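Local coordinates for 2-hydroxyisobutyryl-CoA synthetase (Aquincola tertiaricarbonis, PDB 6HDY), which belongs to the ANL superfamily of AMP-binding enzymes, pairing a large N-terminal domain with a smaller C-terminal one, at residues E399-I404 with N458-T463; M410-L415 with A479-L484; L414-P419 with K451-A456. All blocks are in the same frame, centred on the assembly; numbering follows the deposited sequence.

Overall arrangement
All three contacts lie in the C-terminal part of the chain and meet on one mixed sheet, of strand order 450-454, 413-419, 399-403 and 470-471. Contact 3 joins two neighbouring parallel strands, mainly by backbone hydrogen bonds, and buries 625 Å², more than twice either of the others. Contact 2 starts on the same strand 413-419 but leaves the sheet for helix 474-486, and its chemistry is chiefly leucine packing. Contact 1 sets a loop against strand 399-403 through arginine faces, aliphatic carbons and a water. Each mixes buried and more exposed residues. Glu418 connects contacts 1 and 3, as Lys451 does contacts 2 and 3.

Contact 1 of 3, residues E399-I404 with N458-T463; sequences EHRIVI and NSIART
Ile460 lays its CG2 methyl over one face of the Arg401 guanidinium, displaced toward the rim, with CG2 3.4 Å from Arg401 CZ. The methyl is anti to its own backbone N; CG1, anti to the carbonyl carbon (chi1 -61°), carries the other branch to the strand backbone, where CD1 lies 3.6 Å from His400 CA. In a second overlap the roles are swapped, Glu399 CB and CG covering a face of the Arg462 guanidinium, CG 3.5 Å from Arg462 NH1; in both overlaps the side chains slide past each other in opposite directions. That guanidinium is kept in place partly by its own segment, since Arg462 NH1 donates in plane to Ile460 O at 2.9 Å. The buried Glu399 carboxylate is well supplied with donors: OE1 forms a salt bridge with Arg401 NH2 (3.1 Å) and accepts from His400 N, while OE2 has a salt bridge to Arg469. One water accepts from Arg401 NH2, donates to Ala461 O at 2.8 Å and donates weakly to Glu399 OE2, joining the segments. The loop 458-463 thus sits across the start of strand 399-403; Glu418 of adjacent strand 413-419 binds Arg462, and helix 383-391 packs against His400.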
ATOM      1  N   GLU A 399      -1.242  26.016  -9.230  1.00 42.94           N
ATOM      2  CA  GLU A 399      -0.211  25.319  -9.995  1.00 40.44           C
ATOM      3  C   GLU A 399       0.574  26.235 -10.884  1.00 43.57           C
ATOM      4  O   GLU A 399       0.091  27.316 -11.277  1.00 42.28           O
ATOM      5  CB  GLU A 399      -0.743  24.109 -10.798  1.00 41.65           C
ATOM      6  CG  GLU A 399      -0.667  22.775 -10.045  1.00 44.26           C
ATOM      7  CD  GLU A 399       0.678  22.360  -9.476  1.00 51.93           C
ATOM      8  OE1 GLU A 399       1.727  22.822  -9.983  1.00 41.79           O
ATOM      9  OE2 GLU A 399       0.681  21.555  -8.520  1.00 47.49           O
ATOM     10  N   HIS A 400       1.817  25.807 -11.166  1.00 39.27           N
ATOM     11  CA  HIS A 400       2.780  26.494 -12.030  1.00 39.15           C
ATOM     12  C   HIS A 400       3.864  25.506 -12.446  1.00 42.33           C
ATOM     13  O   HIS A 400       3.978  24.421 -11.856  1.00 42.69           O
ATOM     14  CB  HIS A 400       3.401  27.721 -11.325  1.00 40.43           C
ATOM     15  CG  HIS A 400       4.359  27.381 -10.222  1.00 44.23           C
ATOM     16  ND1 HIS A 400       3.919  27.123  -8.936  1.00 46.39           N
ATOM     17  CD2 HIS A 400       5.713  27.281 -10.247  1.00 46.22           C
ATOM     18  CE1 HIS A 400       5.008  26.885  -8.223  1.00 46.00           C
ATOM     19  NE2 HIS A 400       6.108  26.959  -8.968  1.00 46.26           N
ATOM     20  N   ARG A 401       4.642  25.883 -13.463  1.00 37.18           N
ATOM     21  CA  ARG A 401       5.812  25.162 -13.946  1.00 36.67           C
ATOM     22  C   ARG A 401       6.918  26.197 -14.116  1.00 42.22           C
ATOM     23  O   ARG A 401       6.650  27.362 -14.446  1.00 42.30           O
ATOM     24  CB  ARG A 401       5.570  24.458 -15.296  1.00 35.26           C
ATOM     25  CG  ARG A 401       4.621  23.246 -15.301  1.00 36.84           C
ATOM     26  CD  ARG A 401       5.196  21.951 -14.728  1.00 40.44           C
ATOM     27  NE  ARG A 401       4.705  21.803 -13.373  1.00 49.20           N
ATOM     28  CZ  ARG A 401       3.848  20.878 -12.966  1.00 54.45           C
ATOM     29  NH1 ARG A 401       3.486  19.891 -13.776  1.00 43.85           N
ATOM     30  NH2 ARG A 401       3.372  20.914 -11.742  1.00 38.24           N
ATOM     31  N   ILE A 402       8.155  25.780 -13.853  1.00 38.98           N
ATOM     32  CA  ILE A 402       9.357  26.583 -14.063  1.00 39.90           C
ATOM     33  C   ILE A 402      10.033  25.923 -15.272  1.00 44.07           C
ATOM     34  O   ILE A 402      10.212  24.703 -15.266  1.00 44.21           O
ATOM     35  CB  ILE A 402      10.276  26.624 -12.817  1.00 43.28           C
ATOM     36  CG1 ILE A 402       9.493  26.989 -11.539  1.00 43.11           C
ATOM     37  CG2 ILE A 402      11.462  27.553 -13.036  1.00 44.50           C
ATOM     38  CD1 ILE A 402      10.140  26.470 -10.262  1.00 50.68           C
ATOM     39  N   VAL A 403      10.276  26.697 -16.350  1.00 41.13           N
ATOM     40  CA  VAL A 403      10.896  26.192 -17.580  1.00 41.96           C
ATOM     41  C   VAL A 403      12.328  26.742 -17.666  1.00 47.89           C
ATOM     42  O   VAL A 403      12.534  27.959 -17.721  1.00 46.47           O
ATOM     43  CB  VAL A 403      10.048  26.406 -18.871  1.00 45.82           C
ATOM     44  CG1 VAL A 403      10.779  25.900 -20.104  1.00 47.60           C
ATOM     45  CG2 VAL A 403       8.682  25.725 -18.757  1.00 44.30           C
ATOM     46  N   ILE A 404      13.313  25.832 -17.581  1.00 46.64           N
ATOM     47  CA  ILE A 404      14.737  26.188 -17.562  1.00 48.76           C
ATOM     48  C   ILE A 404      15.571  25.419 -18.579  1.00 53.71           C
ATOM     49  O   ILE A 404      15.095  24.495 -19.242  1.00 51.98           O
ATOM     50  CB  ILE A 404      15.369  26.047 -16.123  1.00 51.80           C
ATOM     51  CG1 ILE A 404      15.620  24.549 -15.740  1.00 51.96           C
ATOM     52  CG2 ILE A 404      14.581  26.812 -15.036  1.00 49.29           C
ATOM     53  CD1 ILE A 404      16.616  24.298 -14.573  1.00 55.35           C
ATOM     54  N   ASN A 458      -6.801  24.774 -13.817  1.00 44.12           N
ATOM     55  CA  ASN A 458      -6.821  23.308 -13.647  1.00 44.26           C
ATOM     56  C   ASN A 458      -6.260  22.510 -14.861  1.00 49.29           C
ATOM     57  O   ASN A 458      -6.542  21.315 -14.993  1.00 50.49           O
ATOM     58  CB  ASN A 458      -8.230  22.804 -13.242  1.00 48.35           C
ATOM     59  CG  ASN A 458      -8.893  23.658 -12.177  1.00 71.34           C
ATOM     60  OD1 ASN A 458      -8.322  23.917 -11.109  1.00 71.30           O
ATOM     61  ND2 ASN A 458     -10.090  24.165 -12.466  1.00 60.77           N
ATOM     62  N   SER A 459      -5.440  23.158 -15.716  1.00 44.60           N
ATOM     63  CA  SER A 459      -4.832  22.505 -16.872  1.00 43.76           C
ATOM     64  C   SER A 459      -3.555  21.736 -16.470  1.00 47.85           C
ATOM     65  O   SER A 459      -3.269  20.687 -17.050  1.00 48.49           O
ATOM     66  CB  SER A 459      -4.517  23.520 -17.965  1.00 43.76           C
ATOM     67  OG  SER A 459      -3.608  24.514 -17.525  1.00 43.15           O
ATOM     68  N   ILE A 460      -2.770  22.284 -15.514  1.00 42.52           N
ATOM     69  CA  ILE A 460      -1.527  21.666 -15.039  1.00 40.38           C
ATOM     70  C   ILE A 460      -1.863  20.430 -14.173  1.00 45.91           C
ATOM     71  O   ILE A 460      -2.704  20.515 -13.271  1.00 45.56           O
ATOM     72  CB  ILE A 460      -0.568  22.670 -14.313  1.00 40.63           C
ATOM     73  CG1 ILE A 460      -0.125  23.831 -15.244  1.00 39.18           C
ATOM     74  CG2 ILE A 460       0.667  21.938 -13.718  1.00 38.84           C
ATOM     75  CD1 ILE A 460       0.582  25.078 -14.522  1.00 33.61           C
ATOM     76  N   ALA A 461      -1.212  19.286 -14.469  1.00 43.94           N
ATOM     77  CA  ALA A 461      -1.411  18.050 -13.718  1.00 44.75           C
ATOM     78  C   ALA A 461      -1.041  18.222 -12.242  1.00 47.70           C
ATOM     79  O   ALA A 461       0.025  18.761 -11.904  1.00 44.48           O
ATOM     80  CB  ALA A 461      -0.590  16.921 -14.331  1.00 46.07           C
ATOM     81  N   ARG A 462      -1.976  17.817 -11.374  1.00 46.88           N
ATOM     82  CA  ARG A 462      -1.796  17.779  -9.922  1.00 46.43           C
ATOM     83  C   ARG A 462      -1.193  16.377  -9.614  1.00 50.89           C
ATOM     84  O   ARG A 462      -1.138  15.520 -10.511  1.00 51.73           O
ATOM     85  CB  ARG A 462      -3.153  17.958  -9.180  1.00 48.90           C
ATOM     86  CG  ARG A 462      -4.032  19.183  -9.559  1.00 59.51           C
ATOM     87  CD  ARG A 462      -3.281  20.486  -9.656  1.00 56.09           C
ATOM     88  NE  ARG A 462      -4.101  21.672  -9.414  1.00 52.91           N
ATOM     89  CZ  ARG A 462      -4.327  22.640 -10.304  1.00 58.55           C
ATOM     90  NH1 ARG A 462      -3.847  22.545 -11.541  1.00 42.61           N
ATOM     91  NH2 ARG A 462      -5.041  23.704  -9.968  1.00 46.01           N
ATOM     92  N   THR A 463      -0.737  16.148  -8.369  1.00 45.85           N
ATOM     93  CA  THR A 463      -0.156  14.866  -7.935  1.00 44.74           C
ATOM     94  C   THR A 463      -0.518  14.506  -6.488  1.00 44.57           C
ATOM     95  O   THR A 463      -0.712  15.402  -5.656  1.00 42.11           O
ATOM     96  CB  THR A 463       1.394  14.809  -8.153  1.00 48.22           C
ATOM     97  OG1 THR A 463       1.880  13.507  -7.776  1.00 46.05           O
ATOM     98  CG2 THR A 463       2.158  15.882  -7.366  1.00 44.93           C
TER
HETATM   99  O   HOH W   1       1.961  19.408  -9.969  1.00 41.14           O

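Contact 2 of 3, residues M410-L415 with A479-L484; sequences MDELLL and ALNQQL
Leu414 has CG anti to its carbonyl carbon (chi1 -56°) and CD1 anti to CA, which carries the two methyls out from the strand to the helix, while Leu480 has CG anti to its backbone N (chi1 -176°) and CD2 roughly anti to CA, which sends that methyl to the base of the same leucine. The result is a single buried side chain meeting three residues of helix 479-484 with different atoms. At the base, Leu414 CB lies 3.9 Å from Leu480 CD2. Further out, Leu414 CD1 rests on the helix backbone, 3.7 Å from Asn481 N. The other methyl, Leu414 CD2, touches Leu484 CD1 at 3.8 Å, the two side chains running past each other in opposite senses. Leu480 and Leu484 are one helical turn apart, and the i to i+4 bond from Leu484 N to Leu480 O (2.8 Å) links them.

Asn481 crosses Leu414 at about a right angle, with its OD1 3.6 Å from Leu414 CD2. Its amide also comes near Glu412, crossing it at about a right angle, but Asn481 ND2 and Glu412 OE1 stay 3.6 Å apart, too long to count as a bond. The polar partner of OD1 is Lys451 NZ, which also makes a long, weak ion pair with Glu412 OE2; the ammonium therefore probably draws both groups to this side.

The axes of segments 413-415 and 479-484 come within 9.7 Å and stand nearly perpendicular, at 85°. This part of helix 474-486 thus crosses strand 413-415, and Leu480 also reaches Val403 of strand 399-403 and Glu453 of strand 450-454.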
ATOM      1  N   MET A 410      20.981  31.397 -18.389  1.00 65.16           N
ATOM      2  CA  MET A 410      19.660  32.015 -18.465  1.00 61.12           C
ATOM      3  C   MET A 410      19.663  33.462 -18.014  1.00 67.23           C
ATOM      4  O   MET A 410      20.175  33.776 -16.933  1.00 67.15           O
ATOM      5  CB  MET A 410      18.630  31.224 -17.667  1.00 59.14           C
ATOM      6  CG  MET A 410      18.292  29.893 -18.275  1.00 59.84           C
ATOM      7  SD  MET A 410      17.192  28.964 -17.200  1.00 58.09           S
ATOM      8  CE  MET A 410      18.282  28.599 -15.837  1.00 55.77           C
ATOM      9  N   ASP A 411      19.070  34.340 -18.849  1.00 65.55           N
ATOM     10  CA  ASP A 411      18.957  35.773 -18.577  1.00 67.47           C
ATOM     11  C   ASP A 411      17.679  36.091 -17.789  1.00 68.95           C
ATOM     12  O   ASP A 411      17.670  37.014 -16.962  1.00 70.00           O
ATOM     13  CB  ASP A 411      19.005  36.571 -19.887  1.00 71.65           C
ATOM     14  CG  ASP A 411      20.371  36.568 -20.563  1.00 91.46           C
ATOM     15  OD1 ASP A 411      21.387  36.775 -19.857  1.00 96.19           O
ATOM     16  OD2 ASP A 411      20.421  36.407 -21.805  1.00 97.32           O
ATOM     17  N   GLU A 412      16.601  35.318 -18.048  1.00 61.17           N
ATOM     18  CA  GLU A 412      15.299  35.504 -17.403  1.00 57.96           C
ATOM     19  C   GLU A 412      14.707  34.176 -16.934  1.00 56.39           C
ATOM     20  O   GLU A 412      15.085  33.105 -17.412  1.00 55.22           O
ATOM     21  CB  GLU A 412      14.279  36.218 -18.338  1.00 59.13           C
ATOM     22  CG  GLU A 412      14.844  37.237 -19.329  1.00 75.42           C
ATOM     23  CD  GLU A 412      14.640  36.867 -20.787  1.00 94.09           C
ATOM     24  OE1 GLU A 412      15.227  35.857 -21.244  1.00 65.33           O
ATOM     25  OE2 GLU A 412      13.870  37.582 -21.469  1.00 96.17           O
ATOM     26  N   LEU A 413      13.731  34.271 -16.028  1.00 50.33           N
ATOM     27  CA  LEU A 413      12.984  33.160 -15.482  1.00 46.65           C
ATOM     28  C   LEU A 413      11.680  32.982 -16.270  1.00 50.74           C
ATOM     29  O   LEU A 413      10.890  33.911 -16.336  1.00 51.46           O
ATOM     30  CB  LEU A 413      12.697  33.419 -13.993  1.00 45.54           C
ATOM     31  CG  LEU A 413      11.804  32.387 -13.262  1.00 45.98           C
ATOM     32  CD1 LEU A 413      12.425  30.993 -13.270  1.00 43.30           C
ATOM     33  CD2 LEU A 413      11.528  32.826 -11.845  1.00 47.03           C
ATOM     34  N   LEU A 414      11.464  31.792 -16.869  1.00 45.74           N
ATOM     35  CA  LEU A 414      10.242  31.494 -17.619  1.00 43.40           C
ATOM     36  C   LEU A 414       9.285  30.714 -16.710  1.00 44.74           C
ATOM     37  O   LEU A 414       9.647  29.645 -16.191  1.00 42.19           O
ATOM     38  CB  LEU A 414      10.514  30.713 -18.933  1.00 43.45           C
ATOM     39  CG  LEU A 414      11.481  31.313 -19.976  1.00 50.74           C
ATOM     40  CD1 LEU A 414      11.556  30.430 -21.200  1.00 51.30           C
ATOM     41  CD2 LEU A 414      11.074  32.727 -20.399  1.00 53.82           C
ATOM     42  N   LEU A 415       8.071  31.263 -16.504  1.00 40.58           N
ATOM     43  CA  LEU A 415       7.045  30.638 -15.660  1.00 38.63           C
ATOM     44  C   LEU A 415       5.741  30.448 -16.417  1.00 41.62           C
ATOM     45  O   LEU A 415       5.361  31.314 -17.201  1.00 42.21           O
ATOM     46  CB  LEU A 415       6.792  31.461 -14.379  1.00 38.54           C
ATOM     47  CG  LEU A 415       7.971  31.718 -13.409  1.00 42.93           C
ATOM     48  CD1 LEU A 415       7.537  32.640 -12.262  1.00 41.98           C
ATOM     49  CD2 LEU A 415       8.526  30.386 -12.813  1.00 43.62           C
ATOM     50  N   ALA A 479      11.541  27.271 -27.171  1.00 55.40           N
ATOM     51  CA  ALA A 479      10.194  27.387 -27.741  1.00 55.83           C
ATOM     52  C   ALA A 479       9.334  28.367 -26.955  1.00 56.21           C
ATOM     53  O   ALA A 479       8.650  29.189 -27.563  1.00 56.95           O
ATOM     54  CB  ALA A 479       9.517  26.028 -27.791  1.00 56.90           C
ATOM     55  N   LEU A 480       9.404  28.307 -25.609  1.00 50.46           N
ATOM     56  CA  LEU A 480       8.644  29.182 -24.721  1.00 47.93           C
ATOM     57  C   LEU A 480       9.130  30.637 -24.795  1.00 53.72           C
ATOM     58  O   LEU A 480       8.298  31.529 -24.966  1.00 52.85           O
ATOM     59  CB  LEU A 480       8.598  28.649 -23.280  1.00 44.63           C
ATOM     60  CG  LEU A 480       7.747  29.443 -22.254  1.00 46.57           C
ATOM     61  CD1 LEU A 480       6.293  29.651 -22.732  1.00 46.58           C
ATOM     62  CD2 LEU A 480       7.762  28.769 -20.919  1.00 45.03           C
ATOM     63  N   ASN A 481      10.461  30.865 -24.696  1.00 51.90           N
ATOM     64  CA  ASN A 481      11.064  32.198 -24.773  1.00 53.34           C
ATOM     65  C   ASN A 481      10.688  32.902 -26.085  1.00 58.75           C
ATOM     66  O   ASN A 481      10.188  34.026 -26.048  1.00 57.96           O
ATOM     67  CB  ASN A 481      12.587  32.136 -24.583  1.00 57.77           C
ATOM     68  CG  ASN A 481      13.157  33.343 -23.866  1.00 85.70           C
ATOM     69  OD1 ASN A 481      12.432  34.223 -23.370  1.00 79.85           O
ATOM     70  ND2 ASN A 481      14.472  33.403 -23.778  1.00 79.19           N
ATOM     71  N   GLN A 482      10.875  32.201 -27.230  1.00 57.06           N
ATOM     72  CA  GLN A 482      10.534  32.630 -28.584  1.00 58.60           C
ATOM     73  C   GLN A 482       9.024  32.943 -28.716  1.00 63.66           C
ATOM     74  O   GLN A 482       8.670  33.921 -29.377  1.00 65.68           O
ATOM     75  CB  GLN A 482      10.930  31.536 -29.579  1.00 61.97           C
ATOM     76  CG  GLN A 482      12.433  31.455 -29.891  1.00 77.24           C
ATOM     77  CD  GLN A 482      12.872  30.094 -30.391  1.00 82.36           C
ATOM     78  OE1 GLN A 482      12.090  29.323 -30.947  1.00 68.59           O
ATOM     79  NE2 GLN A 482      14.146  29.770 -30.214  1.00 79.79           N
ATOM     80  N   GLN A 483       8.142  32.113 -28.098  1.00 57.94           N
ATOM     81  CA  GLN A 483       6.689  32.310 -28.110  1.00 57.75           C
ATOM     82  C   GLN A 483       6.329  33.568 -27.282  1.00 61.38           C
ATOM     83  O   GLN A 483       5.479  34.352 -27.710  1.00 60.61           O
ATOM     84  CB  GLN A 483       5.965  31.066 -27.541  1.00 57.15           C
ATOM     85  CG  GLN A 483       4.428  31.153 -27.580  1.00 73.05           C
ATOM     86  CD  GLN A 483       3.721  30.288 -26.553  1.00 96.99           C
ATOM     87  OE1 GLN A 483       4.304  29.819 -25.564  1.00 92.38           O
ATOM     88  NE2 GLN A 483       2.422  30.096 -26.744  1.00 89.86           N
ATOM     89  N   LEU A 484       6.987  33.740 -26.103  1.00 58.20           N
ATOM     90  CA  LEU A 484       6.835  34.861 -25.170  1.00 57.87           C
ATOM     91  C   LEU A 484       7.429  36.153 -25.719  1.00 64.92           C
ATOM     92  O   LEU A 484       7.041  37.229 -25.270  1.00 65.82           O
ATOM     93  CB  LEU A 484       7.466  34.546 -23.805  1.00 56.12           C
ATOM     94  CG  LEU A 484       6.630  33.729 -22.813  1.00 58.54           C
ATOM     95  CD1 LEU A 484       7.505  33.178 -21.708  1.00 57.02           C
ATOM     96  CD2 LEU A 484       5.507  34.565 -22.198  1.00 60.24           C
TER

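Contact 3 of 3, residues L414-P419 with K451-A456; sequences LLRVEP and KVELVA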
ATOM      1  N   LEU A 414      11.464  31.792 -16.869  1.00 45.74           N
ATOM      2  CA  LEU A 414      10.242  31.494 -17.619  1.00 43.40           C
ATOM      3  C   LEU A 414       9.285  30.714 -16.710  1.00 44.74           C
ATOM      4  O   LEU A 414       9.647  29.645 -16.191  1.00 42.19           O
ATOM      5  CB  LEU A 414      10.514  30.713 -18.933  1.00 43.45           C
ATOM      6  CG  LEU A 414      11.481  31.313 -19.976  1.00 50.74           C
ATOM      7  CD1 LEU A 414      11.556  30.430 -21.200  1.00 51.30           C
ATOM      8  CD2 LEU A 414      11.074  32.727 -20.399  1.00 53.82           C
ATOM      9  N   LEU A 415       8.071  31.263 -16.504  1.00 40.58           N
ATOM     10  CA  LEU A 415       7.045  30.638 -15.660  1.00 38.63           C
ATOM     11  C   LEU A 415       5.741  30.448 -16.417  1.00 41.62           C
ATOM     12  O   LEU A 415       5.361  31.314 -17.201  1.00 42.21           O
ATOM     13  CB  LEU A 415       6.792  31.461 -14.379  1.00 38.54           C
ATOM     14  CG  LEU A 415       7.971  31.718 -13.409  1.00 42.93           C
ATOM     15  CD1 LEU A 415       7.537  32.640 -12.262  1.00 41.98           C
ATOM     16  CD2 LEU A 415       8.526  30.386 -12.813  1.00 43.62           C
ATOM     17  N   ARG A 416       5.088  29.291 -16.218  1.00 36.95           N
ATOM     18  CA  ARG A 416       3.770  28.954 -16.760  1.00 36.57           C
ATOM     19  C   ARG A 416       2.924  28.927 -15.498  1.00 41.19           C
ATOM     20  O   ARG A 416       3.134  28.060 -14.647  1.00 40.45           O
ATOM     21  CB  ARG A 416       3.739  27.586 -17.481  1.00 37.76           C
ATOM     22  CG  ARG A 416       4.651  27.488 -18.726  1.00 50.37           C
ATOM     23  CD  ARG A 416       4.267  26.291 -19.589  1.00 57.28           C
ATOM     24  NE  ARG A 416       3.249  26.679 -20.567  1.00 67.10           N
ATOM     25  CZ  ARG A 416       2.415  25.854 -21.197  1.00 83.66           C
ATOM     26  NH1 ARG A 416       2.450  24.546 -20.955  1.00 63.99           N
ATOM     27  NH2 ARG A 416       1.528  26.332 -22.064  1.00 72.53           N
ATOM     28  N   VAL A 417       2.060  29.944 -15.311  1.00 37.68           N
ATOM     29  CA  VAL A 417       1.278  30.085 -14.082  1.00 37.53           C
ATOM     30  C   VAL A 417      -0.238  29.995 -14.321  1.00 42.57           C
ATOM     31  O   VAL A 417      -0.777  30.616 -15.244  1.00 41.66           O
ATOM     32  CB  VAL A 417       1.672  31.390 -13.322  1.00 41.24           C
ATOM     33  CG1 VAL A 417       0.858  31.575 -12.047  1.00 41.51           C
ATOM     34  CG2 VAL A 417       3.168  31.426 -13.007  1.00 40.33           C
ATOM     35  N   GLU A 418      -0.913  29.225 -13.471  1.00 39.09           N
ATOM     36  CA  GLU A 418      -2.360  29.120 -13.504  1.00 39.80           C
ATOM     37  C   GLU A 418      -2.984  30.277 -12.707  1.00 44.43           C
ATOM     38  O   GLU A 418      -2.601  30.487 -11.553  1.00 44.71           O
ATOM     39  CB  GLU A 418      -2.831  27.799 -12.860  1.00 40.82           C
ATOM     40  CG  GLU A 418      -3.284  26.734 -13.839  1.00 44.83           C
ATOM     41  CD  GLU A 418      -3.818  25.473 -13.193  1.00 51.85           C
ATOM     42  OE1 GLU A 418      -4.587  25.587 -12.209  1.00 50.08           O
ATOM     43  OE2 GLU A 418      -3.537  24.373 -13.721  1.00 45.26           O
ATOM     44  N   PRO A 419      -3.961  31.017 -13.281  1.00 40.44           N
ATOM     45  CA  PRO A 419      -4.734  31.975 -12.461  1.00 41.53           C
ATOM     46  C   PRO A 419      -5.895  31.197 -11.793  1.00 45.93           C
ATOM     47  O   PRO A 419      -6.198  30.069 -12.202  1.00 43.88           O
ATOM     48  CB  PRO A 419      -5.309  32.921 -13.508  1.00 44.35           C
ATOM     49  CG  PRO A 419      -5.537  32.021 -14.710  1.00 48.71           C
ATOM     50  CD  PRO A 419      -4.513  30.909 -14.652  1.00 42.09           C
ATOM     51  N   LYS A 451       9.420  36.169 -16.869  1.00 52.98           N
ATOM     52  CA  LYS A 451       8.417  36.124 -17.927  1.00 51.34           C
ATOM     53  C   LYS A 451       7.333  35.107 -17.495  1.00 51.84           C
ATOM     54  O   LYS A 451       7.659  33.959 -17.179  1.00 50.85           O
ATOM     55  CB  LYS A 451       9.041  35.695 -19.256  1.00 53.84           C
ATOM     56  CG  LYS A 451       9.664  36.832 -20.045  1.00 67.90           C
ATOM     57  CD  LYS A 451      10.210  36.340 -21.384  1.00 76.45           C
ATOM     58  CE  LYS A 451      10.557  37.484 -22.314  1.00 87.90           C
ATOM     59  NZ  LYS A 451      11.190  36.998 -23.563  1.00 90.77           N
ATOM     60  N   VAL A 452       6.058  35.543 -17.451  1.00 46.30           N
ATOM     61  CA  VAL A 452       4.921  34.706 -17.069  1.00 43.88           C
ATOM     62  C   VAL A 452       3.998  34.452 -18.262  1.00 49.01           C
ATOM     63  O   VAL A 452       3.555  35.387 -18.915  1.00 49.61           O
ATOM     64  CB  VAL A 452       4.126  35.281 -15.859  1.00 47.59           C
ATOM     65  CG1 VAL A 452       2.950  34.373 -15.471  1.00 46.10           C
ATOM     66  CG2 VAL A 452       5.026  35.527 -14.651  1.00 47.69           C
ATOM     67  N   GLU A 453       3.694  33.188 -18.523  1.00 45.94           N
ATOM     68  CA  GLU A 453       2.698  32.791 -19.510  1.00 46.61           C
ATOM     69  C   GLU A 453       1.545  32.203 -18.673  1.00 49.13           C
ATOM     70  O   GLU A 453       1.802  31.347 -17.820  1.00 46.84           O
ATOM     71  CB  GLU A 453       3.242  31.714 -20.476  1.00 48.19           C
ATOM     72  CG  GLU A 453       2.247  31.360 -21.579  1.00 60.75           C
ATOM     73  CD  GLU A 453       2.331  29.977 -22.202  1.00 79.93           C
ATOM     74  OE1 GLU A 453       1.634  29.745 -23.216  1.00 89.30           O
ATOM     75  OE2 GLU A 453       3.066  29.118 -21.669  1.00 59.30           O
ATOM     76  N   LEU A 454       0.301  32.681 -18.874  1.00 45.91           N
ATOM     77  CA  LEU A 454      -0.826  32.100 -18.144  1.00 45.50           C
ATOM     78  C   LEU A 454      -1.335  30.895 -18.901  1.00 49.44           C
ATOM     79  O   LEU A 454      -1.387  30.908 -20.141  1.00 51.22           O
ATOM     80  CB  LEU A 454      -2.012  33.074 -17.960  1.00 47.29           C
ATOM     81  CG  LEU A 454      -1.858  34.275 -17.027  1.00 51.81           C
ATOM     82  CD1 LEU A 454      -3.121  35.106 -17.034  1.00 53.09           C
ATOM     83  CD2 LEU A 454      -1.508  33.852 -15.605  1.00 51.51           C
ATOM     84  N   VAL A 455      -1.732  29.857 -18.152  1.00 42.79           N
ATOM     85  CA  VAL A 455      -2.363  28.661 -18.698  1.00 41.80           C
ATOM     86  C   VAL A 455      -3.796  28.604 -18.128  1.00 45.33           C
ATOM     87  O   VAL A 455      -4.097  29.291 -17.149  1.00 43.06           O
ATOM     88  CB  VAL A 455      -1.572  27.340 -18.475  1.00 44.37           C
ATOM     89  CG1 VAL A 455      -0.257  27.333 -19.254  1.00 43.77           C
ATOM     90  CG2 VAL A 455      -1.355  27.034 -16.988  1.00 42.27           C
ATOM     91  N   ALA A 456      -4.665  27.795 -18.752  1.00 43.71           N
ATOM     92  CA  ALA A 456      -6.054  27.635 -18.361  1.00 45.38           C
ATOM     93  C   ALA A 456      -6.165  27.110 -16.926  1.00 50.27           C
ATOM     94  O   ALA A 456      -5.367  26.268 -16.535  1.00 49.15           O
ATOM     95  CB  ALA A 456      -6.750  26.669 -19.318  1.00 47.95           C
TER
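Leu415 and Val452 pair on two neighbouring parallel strands in the mixed sheet of the C-terminal domain. The register is continuous over four bridges, Leu414-Lys451, Leu415-Val452, Arg416-Glu453 and Val417-Leu454. Leu415 N donates to Lys451 O at 2.8 Å, and Glu453 N to Leu415 O at 2.8 Å. Val417 N follows, reaching Glu453 O at 2.9 Å. Geometry changes where strand 450-454 ends: the bond from Val455 N to Val417 O lengthens to 3.2 Å, and the donor stands 45° out of the carbonyl plane.

In the chain the strands are joined by helices 421-425 and 428-446, a beta-alpha-beta crossover. Helix 428-446 packs on the sheet face bearing Val452 and Leu454; on that face Val417 CG2 meets Val452 CG1 at 3.8 Å.

Arg416 and Glu453 share the other face, side by side and pointing the same way. Beyond CG the Glu453 chain is extended, which carries OE2 alongside Arg416. Arg416 NE donates in the guanidinium plane to the syn side of Glu453 OE2, at 2.7 Å and 161°, in a salt bridge, though from 27° out of the carboxylate plane. NH2 adds a weak bond to the same oxygen. Val455 CG1 lies over a face of this guanidinium, 3.5 Å from Arg416 NH2. Past the last bridge, Glu418 CG sits against Val455 CG2, while the Glu418 carboxylate accepts from Ile460 N.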